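Local coordinates for single-stranded DNA-binding protein WHY3, chloroplastic (Arabidopsis thaliana, PDB 4KOQ) that binds single-stranded DNA, keeps the plastid genome stable by preventing illegitimate recombination, and in the nucleus mediates transcriptional repression of the kinesin gene KP1, at residues E100-K105 against N126-V131; F119-V124 against S134-I139; K19-I24 against Y60-K65. All blocks are in the same frame, centred on the assembly; numbering follows the deposited sequence.

Contact 1. Residues E100-K105 against N126-V131; sequences EGKVRK and NKLLNV. With PO4 (phosphate ion), chain B.
Lys127 folds its side chain over the backbone of Gly101 and Lys102, and this is where the contact is tight: its CE comes to 3.1 Å from Gly101 O. Bends at chi3 (91°) and chi4 (-57°) curl the end of the chain back, leaving NZ 3.9 Å from Gly101 O. The backbones come closest at Val103 and Asn126, their CA atoms 4.8 Å apart, while CG2 of Val103 reaches the amide nitrogen ND2 of Asn126 at 4.3 Å. No hydrogen bond crosses between the segments. The tip is ordered from within instead: Lys127 to Asn130 form a type I beta turn, closed by Asn130 N to Lys127 O at 2.9 Å, and Asn130 and Val131 together face Asn126 as a G1 beta bulge.

Towards solvent the packing thins out. Leu128 lies near the base of the Lys102 chain, though the place of its CD2 is uncertain, and the extended lysine then leads away. Arg104 NH1 stands 5.0 Å from Lys127 NZ, like charges that would probably repel weakly and tend to keep the two chains apart.

Further along strand 103-111, Lys105 serves a different site. Its extended chain carries NZ to O1 of a phosphate ion, 3.1 Å away and probably a crystallisation component, and to the carbonyl of Val67; His91 and Ser69 also hold the ion. An alanine here would probably leave the Val67 carbonyl and the phosphate without the ammonium group that they share.

The contact lies at the solvent-exposed end of the sheet, where strand 103-111 begins and strand 117-126 turns into strand 131-140. Val103 and Lys105 lean on Val124 of the neighbouring strand 117-126, and Lys105 pairs through its backbone with His91 of strand 87-91.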
loop_
_atom_site.group_PDB
_atom_site.type_symbol
_atom_site.label_atom_id
_atom_site.label_comp_id
_atom_site.label_asym_id
_atom_site.label_seq_id
_atom_site.Cartn_x
_atom_site.Cartn_y
_atom_site.Cartn_z
ATOM N N GLU A 100 -2.076 -12.377 37.826
ATOM C CA GLU A 100 -0.952 -11.616 37.297
ATOM C C GLU A 100 0.369 -12.204 37.770
ATOM O O GLU A 100 0.498 -12.630 38.919
ATOM C CB GLU A 100 -1.044 -10.142 37.691
ATOM C CG GLU A 100 0.261 -9.398 37.500
ATOM C CD GLU A 100 0.121 -7.898 37.628
ATOM O OE1 GLU A 100 1.164 -7.214 37.716
ATOM O OE2 GLU A 100 -1.023 -7.398 37.614
ATOM N N GLY A 101 1.343 -12.236 36.867
ATOM C CA GLY A 101 2.687 -12.661 37.190
ATOM C C GLY A 101 2.916 -14.153 37.187
ATOM O O GLY A 101 4.049 -14.600 37.352
ATOM N N LYS A 102 1.866 -14.943 37.001
ATOM C CA LYS A 102 2.018 -16.390 37.080
ATOM C C LYS A 102 2.328 -17.037 35.720
ATOM O O LYS A 102 2.921 -18.116 35.665
ATOM C CB LYS A 102 0.775 -17.018 37.676
ATOM C CG LYS A 102 0.605 -16.692 39.162
ATOM C CD LYS A 102 -0.671 -17.286 39.689
ATOM C CE LYS A 102 -0.977 -16.794 41.109
ATOM N NZ LYS A 102 -2.236 -17.409 41.596
ATOM N N VAL A 103 1.922 -16.369 34.641
ATOM C CA VAL A 103 2.131 -16.886 33.285
ATOM C C VAL A 103 2.739 -15.807 32.412
ATOM O O VAL A 103 2.295 -14.652 32.423
ATOM C CB VAL A 103 0.819 -17.380 32.677
ATOM C CG1 VAL A 103 1.017 -17.849 31.215
ATOM C CG2 VAL A 103 0.265 -18.510 33.518
ATOM N N ARG A 104 3.782 -16.173 31.671
ATOM C CA ARG A 104 4.414 -15.245 30.751
ATOM C C ARG A 104 4.395 -15.846 29.353
ATOM O O ARG A 104 4.745 -16.993 29.185
ATOM C CB ARG A 104 5.850 -15.020 31.194
ATOM C CG ARG A 104 6.608 -13.952 30.451
ATOM C CD ARG A 104 7.791 -13.434 31.287
ATOM N NE ARG A 104 9.094 -13.719 30.684
ATOM C CZ ARG A 104 9.913 -14.710 31.043
ATOM N NH1 ARG A 104 9.590 -15.546 32.024
ATOM N NH2 ARG A 104 11.071 -14.865 30.416
ATOM N N LYS A 105 4.010 -15.053 28.365
ATOM C CA LYS A 105 4.076 -15.494 26.969
ATOM C C LYS A 105 5.078 -14.612 26.291
ATOM O O LYS A 105 5.000 -13.395 26.381
ATOM C CB LYS A 105 2.741 -15.352 26.278
ATOM C CG LYS A 105 1.627 -16.212 26.857
ATOM C CD LYS A 105 0.366 -16.070 25.991
ATOM C CE LYS A 105 -0.695 -17.070 26.367
ATOM N NZ LYS A 105 -1.850 -16.935 25.482
ATOM N N ASN A 126 4.720 -21.278 32.595
ATOM C CA ASN A 126 4.043 -21.287 33.883
ATOM C C ASN A 126 5.039 -21.732 34.930
ATOM O O ASN A 126 5.291 -22.929 35.062
ATOM C CB ASN A 126 2.866 -22.252 33.858
ATOM C CG ASN A 126 2.063 -22.228 35.146
ATOM O OD1 ASN A 126 2.604 -21.999 36.231
ATOM N ND2 ASN A 126 0.766 -22.452 35.030
ATOM N N LYS A 127 5.605 -20.771 35.659
ATOM C CA LYS A 127 6.710 -21.041 36.588
ATOM C C LYS A 127 6.286 -21.879 37.794
ATOM O O LYS A 127 6.990 -22.821 38.176
ATOM C CB LYS A 127 7.349 -19.737 37.075
ATOM C CG LYS A 127 6.479 -18.938 38.024
ATOM C CD LYS A 127 7.041 -17.549 38.265
ATOM C CE LYS A 127 6.482 -16.556 37.270
ATOM N NZ LYS A 127 6.723 -16.949 35.848
ATOM N N LEU A 128 5.146 -21.534 38.390
ATOM C CA LEU A 128 4.617 -22.289 39.529
ATOM C C LEU A 128 4.415 -23.769 39.178
ATOM O O LEU A 128 4.491 -24.644 40.051
ATOM C CB LEU A 128 3.290 -21.684 40.016
ATOM C CG LEU A 128 2.048 -21.910 39.144
ATOM C CD1 LEU A 128 0.872 -22.370 39.995
ATOM C CD2 LEU A 128 1.685 -20.648 38.369
ATOM N N LEU A 129 4.163 -24.040 37.900
ATOM C CA LEU A 129 3.899 -25.393 37.430
ATOM C C LEU A 129 5.138 -26.017 36.756
ATOM O O LEU A 129 5.086 -27.164 36.291
ATOM C CB LEU A 129 2.711 -25.363 36.463
ATOM C CG LEU A 129 2.022 -26.670 36.069
ATOM C CD1 LEU A 129 0.716 -26.855 36.828
ATOM C CD2 LEU A 129 1.772 -26.696 34.571
ATOM N N ASN A 130 6.247 -25.272 36.730
ATOM C CA ASN A 130 7.496 -25.719 36.082
ATOM C C ASN A 130 7.285 -26.257 34.670
ATOM O O ASN A 130 7.824 -27.301 34.297
ATOM C CB ASN A 130 8.215 -26.782 36.924
ATOM C CG ASN A 130 8.711 -26.236 38.239
ATOM O OD1 ASN A 130 8.841 -25.022 38.404
ATOM N ND2 ASN A 130 8.993 -27.127 39.188
ATOM N N VAL A 131 6.501 -25.535 33.877
ATOM C CA VAL A 131 6.296 -25.916 32.497
ATOM C C VAL A 131 6.555 -24.716 31.575
ATOM O O VAL A 131 6.170 -23.588 31.852
ATOM C CB VAL A 131 4.883 -26.504 32.278
ATOM C CG1 VAL A 131 4.696 -26.921 30.844
ATOM C CG2 VAL A 131 4.669 -27.702 33.190
HETATM P P PO4 B . -1.921 -12.857 24.565
HETATM O O1 PO4 B . -2.084 -14.234 23.992
HETATM O O2 PO4 B . -1.623 -12.933 26.043
HETATM O O3 PO4 B . -0.805 -12.103 23.928
HETATM O O4 PO4 B . -3.195 -12.079 24.306
#

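Contact 2. Residues F119-V124 against S134-I139; sequences FFNLSV and SVYIPI
Asn121 lays its amide flat on the ring of Tyr136, the two planes only 6° apart, with ND2 3.2 Å above the ring plane and over its centre. CG of Asn121 stands anti to the backbone N (chi1 172°), which places it beside the carbonyl carbon, and the amide beyond it lies over the tyrosine. There ND2 gives two hydrogen bonds. One goes almost straight, and in the amide plane, to Ser134 OG at 2.9 Å; the other reaches Val135 O at 3.1 Å from above the carbonyl plane. That oxygen already accepts from Leu122 N, so two donors grip it while the amide is fixed against rotation.

Phe119 meets the same tyrosine differently. The rings are inclined by 27° and slid so far apart that they barely overlap; the touch is between Phe119 CE2 and Tyr136 CD2 at 3.3 Å. The rim of Phe119 also comes against Pro138, whose CA sits at the ring edge.

On the other face of the sheet the side chains are purely apolar. Phe120 sets CD1 against Ile139 CG1 at 3.5 Å and its CB against Ile137 CG2 at 3.9 Å, with Leu122 and Val135 following along the strands.

These strands form the antiparallel hairpin 117-126/131-140, with strand 103-111 on the far flank of 117-126. The face of Phe120, Leu122, Val135 and Ile137 packs on Phe51 of strand 39-56, and helix 141-158 brings Phe144 and Leu147 against Phe120.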
loop_
_atom_site.group_PDB
_atom_site.type_symbol
_atom_site.label_atom_id
_atom_site.label_comp_id
_atom_site.label_asym_id
_atom_site.label_seq_id
_atom_site.Cartn_x
_atom_site.Cartn_y
_atom_site.Cartn_z
ATOM N N PHE A 119 12.709 -17.045 12.066
ATOM C CA PHE A 119 12.362 -18.108 12.992
ATOM C C PHE A 119 11.415 -17.500 13.996
ATOM O O PHE A 119 11.805 -16.587 14.690
ATOM C CB PHE A 119 13.665 -18.598 13.648
ATOM C CG PHE A 119 13.624 -20.009 14.179
ATOM C CD1 PHE A 119 12.951 -21.032 13.500
ATOM C CD2 PHE A 119 14.316 -20.333 15.333
ATOM C CE1 PHE A 119 12.943 -22.349 13.989
ATOM C CE2 PHE A 119 14.319 -21.644 15.817
ATOM C CZ PHE A 119 13.631 -22.656 15.132
ATOM N N PHE A 120 10.177 -17.989 14.080
ATOM C CA PHE A 120 9.249 -17.531 15.082
ATOM C C PHE A 120 9.208 -18.516 16.243
ATOM O O PHE A 120 9.113 -19.724 16.049
ATOM C CB PHE A 120 7.815 -17.477 14.547
ATOM C CG PHE A 120 7.520 -16.282 13.655
ATOM C CD1 PHE A 120 8.391 -15.891 12.674
ATOM C CD2 PHE A 120 6.331 -15.598 13.811
ATOM C CE1 PHE A 120 8.076 -14.798 11.839
ATOM C CE2 PHE A 120 6.019 -14.532 12.973
ATOM C CZ PHE A 120 6.879 -14.159 11.998
ATOM N N ASN A 121 9.161 -17.993 17.449
ATOM C CA ASN A 121 9.058 -18.879 18.603
ATOM C C ASN A 121 8.044 -18.323 19.572
ATOM O O ASN A 121 8.151 -17.176 19.956
ATOM C CB ASN A 121 10.435 -18.971 19.249
ATOM C CG ASN A 121 10.415 -19.709 20.580
ATOM O OD1 ASN A 121 10.997 -19.253 21.551
ATOM N ND2 ASN A 121 9.720 -20.832 20.625
ATOM N N LEU A 122 7.044 -19.105 19.968
ATOM C CA LEU A 122 6.205 -18.700 21.088
ATOM C C LEU A 122 6.465 -19.616 22.280
ATOM O O LEU A 122 6.352 -20.832 22.134
ATOM C CB LEU A 122 4.743 -18.767 20.691
ATOM C CG LEU A 122 3.710 -18.472 21.772
ATOM C CD1 LEU A 122 3.855 -17.114 22.420
ATOM C CD2 LEU A 122 2.300 -18.638 21.205
ATOM N N SER A 123 6.794 -19.027 23.432
ATOM C CA SER A 123 7.066 -19.809 24.640
ATOM C C SER A 123 6.068 -19.321 25.653
ATOM O O SER A 123 5.960 -18.133 25.874
ATOM C CB SER A 123 8.533 -19.618 25.092
ATOM O OG SER A 123 8.777 -20.075 26.428
ATOM N N VAL A 124 5.312 -20.246 26.235
ATOM C CA VAL A 124 4.322 -19.901 27.234
ATOM C C VAL A 124 4.774 -20.590 28.535
ATOM O O VAL A 124 4.850 -21.795 28.570
ATOM C CB VAL A 124 2.943 -20.418 26.836
ATOM C CG1 VAL A 124 1.932 -20.062 27.902
ATOM C CG2 VAL A 124 2.487 -19.839 25.448
ATOM N N SER A 134 6.770 -24.448 24.266
ATOM C CA SER A 134 7.488 -23.615 23.298
ATOM C C SER A 134 7.265 -24.225 21.926
ATOM O O SER A 134 7.409 -25.426 21.768
ATOM C CB SER A 134 8.981 -23.581 23.668
ATOM O OG SER A 134 9.745 -22.571 22.998
ATOM N N VAL A 135 6.839 -23.410 20.961
ATOM C CA VAL A 135 6.591 -23.868 19.593
ATOM C C VAL A 135 7.432 -22.996 18.686
ATOM O O VAL A 135 7.388 -21.779 18.829
ATOM C CB VAL A 135 5.108 -23.716 19.171
ATOM C CG1 VAL A 135 4.918 -24.194 17.715
ATOM C CG2 VAL A 135 4.201 -24.510 20.084
ATOM N N TYR A 136 8.205 -23.609 17.798
ATOM C CA TYR A 136 9.060 -22.891 16.853
ATOM C C TYR A 136 8.574 -23.177 15.467
ATOM O O TYR A 136 8.178 -24.323 15.168
ATOM C CB TYR A 136 10.475 -23.431 16.922
ATOM C CG TYR A 136 11.214 -23.069 18.179
ATOM C CD1 TYR A 136 11.076 -23.825 19.334
ATOM C CD2 TYR A 136 12.082 -21.991 18.197
ATOM C CE1 TYR A 136 11.778 -23.481 20.492
ATOM C CE2 TYR A 136 12.764 -21.635 19.338
ATOM C CZ TYR A 136 12.629 -22.396 20.472
ATOM O OH TYR A 136 13.321 -22.028 21.609
ATOM N N ILE A 137 8.639 -22.187 14.593
ATOM C CA ILE A 137 8.308 -22.437 13.195
ATOM C C ILE A 137 9.193 -21.565 12.330
ATOM O O ILE A 137 9.348 -20.383 12.584
ATOM C CB ILE A 137 6.831 -22.249 12.924
ATOM C CG1 ILE A 137 6.480 -22.770 11.513
ATOM C CG2 ILE A 137 6.449 -20.788 13.103
ATOM C CD1 ILE A 137 5.013 -22.681 11.133
ATOM N N PRO A 138 9.859 -22.166 11.356
ATOM C CA PRO A 138 10.636 -21.385 10.394
ATOM C C PRO A 138 9.757 -20.824 9.275
ATOM O O PRO A 138 8.826 -21.489 8.798
ATOM C CB PRO A 138 11.601 -22.419 9.810
ATOM C CG PRO A 138 10.859 -23.690 9.908
ATOM C CD PRO A 138 9.964 -23.608 11.110
ATOM N N ILE A 139 10.059 -19.596 8.893
ATOM C CA ILE A 139 9.275 -18.833 7.915
ATOM C C ILE A 139 10.290 -18.431 6.846
ATOM O O ILE A 139 11.286 -17.779 7.172
ATOM C CB ILE A 139 8.682 -17.559 8.629
ATOM C CG1 ILE A 139 7.829 -17.945 9.865
ATOM C CG2 ILE A 139 7.833 -16.693 7.730
ATOM C CD1 ILE A 139 6.641 -18.827 9.516
#

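Contact 3. Residues K19-I24 against Y60-K65; sequences KAALTI and YDWSRK
Ala21 and Tyr60 meet across the first antiparallel sheet of the Whirly domain, where the start of strand 20-33 overlaps a region, residues 17-22, that is probably needed for single-stranded DNA binding, as in related proteins. In that sheet strand 39-56 runs between strands 20-33 and 59-70, so the aromatic side chains of Tyr60 and Trp62 reach over it to their partners.

The methyl of Ala21 sits squarely on the tyrosine: CB is 3.6 Å from the ring centroid of Tyr60 and 7° off the normal, a CH-pi contact over the face. Tyr60 CE2 lies 3.4 Å from Ala20 C. Trp62 adds the far end of its indole, placing CZ2 3.8 Å from Ala21 CB and CH2 3.5 Å from Thr23 OG1, its side chain at about a right angle to that of Thr23. The threonine hydroxyl is hydrogen-bonded to Ser14 OG, and Tyr60 OH to Lys17 O.

Behind the rings the loop orders itself. Asp61, at the centre of an inverse gamma turn, accepts from Ser63 OG on OD1 at 2.6 Å and forms a salt bridge from OD2 to Arg64 NH1.

What passes directly between the segments is van der Waals packing and the CH-pi contact, while strand 39-56 joins them through the sheet; the anchored hydroxyl would probably keep the tyrosine ring in place, consistent with a firm aromatic patch beside the presumed DNA-binding region.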
loop_
_atom_site.group_PDB
_atom_site.type_symbol
_atom_site.label_atom_id
_atom_site.label_comp_id
_atom_site.label_asym_id
_atom_site.label_seq_id
_atom_site.Cartn_x
_atom_site.Cartn_y
_atom_site.Cartn_z
ATOM N N LYS A 19 7.176 -29.480 11.611
ATOM C CA LYS A 19 7.037 -29.712 13.037
ATOM C C LYS A 19 5.988 -28.825 13.685
ATOM O O LYS A 19 5.688 -28.987 14.849
ATOM C CB LYS A 19 8.378 -29.446 13.722
ATOM C CG LYS A 19 9.484 -30.414 13.307
ATOM C CD LYS A 19 10.842 -29.921 13.784
ATOM C CE LYS A 19 11.976 -30.801 13.297
ATOM N NZ LYS A 19 13.301 -30.158 13.555
ATOM N N ALA A 20 5.453 -27.860 12.941
ATOM C CA ALA A 20 4.542 -26.867 13.530
ATOM C C ALA A 20 3.766 -26.173 12.421
ATOM O O ALA A 20 4.186 -26.210 11.279
ATOM C CB ALA A 20 5.318 -25.866 14.300
ATOM N N ALA A 21 2.626 -25.609 12.801
ATOM C CA ALA A 21 1.801 -24.752 11.988
ATOM C C ALA A 21 1.563 -23.422 12.716
ATOM O O ALA A 21 1.558 -23.365 13.945
ATOM C CB ALA A 21 0.441 -25.434 11.722
ATOM N N LEU A 22 1.327 -22.373 11.944
ATOM C CA LEU A 22 0.987 -21.050 12.460
ATOM C C LEU A 22 -0.195 -20.512 11.650
ATOM O O LEU A 22 -0.153 -20.539 10.427
ATOM C CB LEU A 22 2.182 -20.101 12.245
ATOM C CG LEU A 22 1.944 -18.619 12.537
ATOM C CD1 LEU A 22 1.526 -18.371 13.976
ATOM C CD2 LEU A 22 3.172 -17.803 12.160
ATOM N N THR A 23 -1.234 -20.055 12.317
ATOM C CA THR A 23 -2.327 -19.378 11.644
ATOM C C THR A 23 -2.469 -17.985 12.240
ATOM O O THR A 23 -2.322 -17.788 13.441
ATOM C CB THR A 23 -3.671 -20.156 11.815
ATOM O OG1 THR A 23 -3.508 -21.494 11.359
ATOM C CG2 THR A 23 -4.748 -19.527 11.022
ATOM N N ILE A 24 -2.718 -17.009 11.379
ATOM C CA ILE A 24 -2.803 -15.601 11.744
ATOM C C ILE A 24 -4.144 -15.050 11.302
ATOM O O ILE A 24 -4.473 -15.084 10.112
ATOM C CB ILE A 24 -1.702 -14.782 11.055
ATOM C CG1 ILE A 24 -0.347 -15.397 11.410
ATOM C CG2 ILE A 24 -1.744 -13.338 11.475
ATOM C CD1 ILE A 24 0.813 -14.778 10.711
ATOM N N TYR A 60 -1.882 -31.345 12.892
ATOM C CA TYR A 60 -1.308 -30.600 13.972
ATOM C C TYR A 60 -2.269 -30.659 15.133
ATOM O O TYR A 60 -3.481 -30.691 14.958
ATOM C CB TYR A 60 -1.045 -29.159 13.530
ATOM C CG TYR A 60 -0.156 -29.061 12.311
ATOM C CD1 TYR A 60 -0.693 -29.090 11.023
ATOM C CD2 TYR A 60 1.224 -28.960 12.433
ATOM C CE1 TYR A 60 0.114 -28.987 9.920
ATOM C CE2 TYR A 60 2.025 -28.847 11.327
ATOM C CZ TYR A 60 1.469 -28.875 10.078
ATOM O OH TYR A 60 2.278 -28.775 8.980
ATOM N N ASP A 61 -1.705 -30.655 16.327
ATOM C CA ASP A 61 -2.492 -30.766 17.530
ATOM C C ASP A 61 -2.977 -29.399 18.024
ATOM O O ASP A 61 -2.364 -28.771 18.886
ATOM C CB ASP A 61 -1.645 -31.467 18.579
ATOM C CG ASP A 61 -2.428 -31.844 19.795
ATOM O OD1 ASP A 61 -3.620 -31.490 19.872
ATOM O OD2 ASP A 61 -1.822 -32.474 20.676
ATOM N N TRP A 62 -4.108 -28.964 17.483
ATOM C CA TRP A 62 -4.686 -27.680 17.836
ATOM C C TRP A 62 -5.244 -27.671 19.237
ATOM O O TRP A 62 -5.484 -26.611 19.814
ATOM C CB TRP A 62 -5.739 -27.286 16.804
ATOM C CG TRP A 62 -5.107 -27.086 15.453
ATOM C CD1 TRP A 62 -5.098 -27.965 14.409
ATOM C CD2 TRP A 62 -4.349 -25.945 15.020
ATOM N NE1 TRP A 62 -4.391 -27.443 13.359
ATOM C CE2 TRP A 62 -3.929 -26.201 13.706
ATOM C CE3 TRP A 62 -3.979 -24.738 15.627
ATOM C CZ2 TRP A 62 -3.158 -25.294 12.977
ATOM C CZ3 TRP A 62 -3.212 -23.835 14.906
ATOM C CH2 TRP A 62 -2.823 -24.111 13.598
ATOM N N SER A 63 -5.404 -28.855 19.822
ATOM C CA SER A 63 -5.883 -28.939 21.191
ATOM C C SER A 63 -4.764 -28.476 22.117
ATOM O O SER A 63 -5.008 -28.068 23.248
ATOM C CB SER A 63 -6.366 -30.373 21.533
ATOM O OG SER A 63 -5.299 -31.264 21.807
ATOM N N ARG A 64 -3.529 -28.525 21.621
ATOM C CA ARG A 64 -2.379 -28.043 22.380
ATOM C C ARG A 64 -1.807 -26.719 21.798
ATOM O O ARG A 64 -0.637 -26.381 21.995
ATOM C CB ARG A 64 -1.315 -29.126 22.415
ATOM C CG ARG A 64 -1.727 -30.282 23.337
ATOM C CD ARG A 64 -0.750 -31.444 23.350
ATOM N NE ARG A 64 0.616 -31.053 23.681
ATOM C CZ ARG A 64 1.663 -31.197 22.871
ATOM N NH1 ARG A 64 1.527 -31.737 21.661
ATOM N NH2 ARG A 64 2.865 -30.810 23.277
ATOM N N LYS A 65 -2.653 -25.980 21.107
ATOM C CA LYS A 65 -2.213 -24.716 20.504
ATOM C C LYS A 65 -1.853 -23.693 21.565
ATOM O O LYS A 65 -2.344 -23.736 22.704
ATOM C CB LYS A 65 -3.313 -24.157 19.624
ATOM C CG LYS A 65 -4.453 -23.542 20.360
ATOM C CD LYS A 65 -5.560 -23.168 19.398
ATOM C CE LYS A 65 -6.718 -22.514 20.138
ATOM N NZ LYS A 65 -7.796 -22.072 19.210
#

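From the N terminus, contact 3 comes first: it closes the excursion from strand 20-33 through strand 39-56 to the start of strand 59-70, all within the first sheet. Contacts 1 and 2 follow in the second sheet, and they cross, because residues 119-124 lie between the segments of contact 1 while 134-139 come after both. Contact 1 brings the loop leading into strand 103-111 against the turn between strands 117-126 and 131-140, and contact 2 zips that last hairpin. The two adjoin through the neighbouring strands 103-111 and 117-126. Contacts 2 and 3 meet between the sheets, with Ile137 CD1 3.6 Å from Ala20 O, whereas contacts 1 and 3 stay apart.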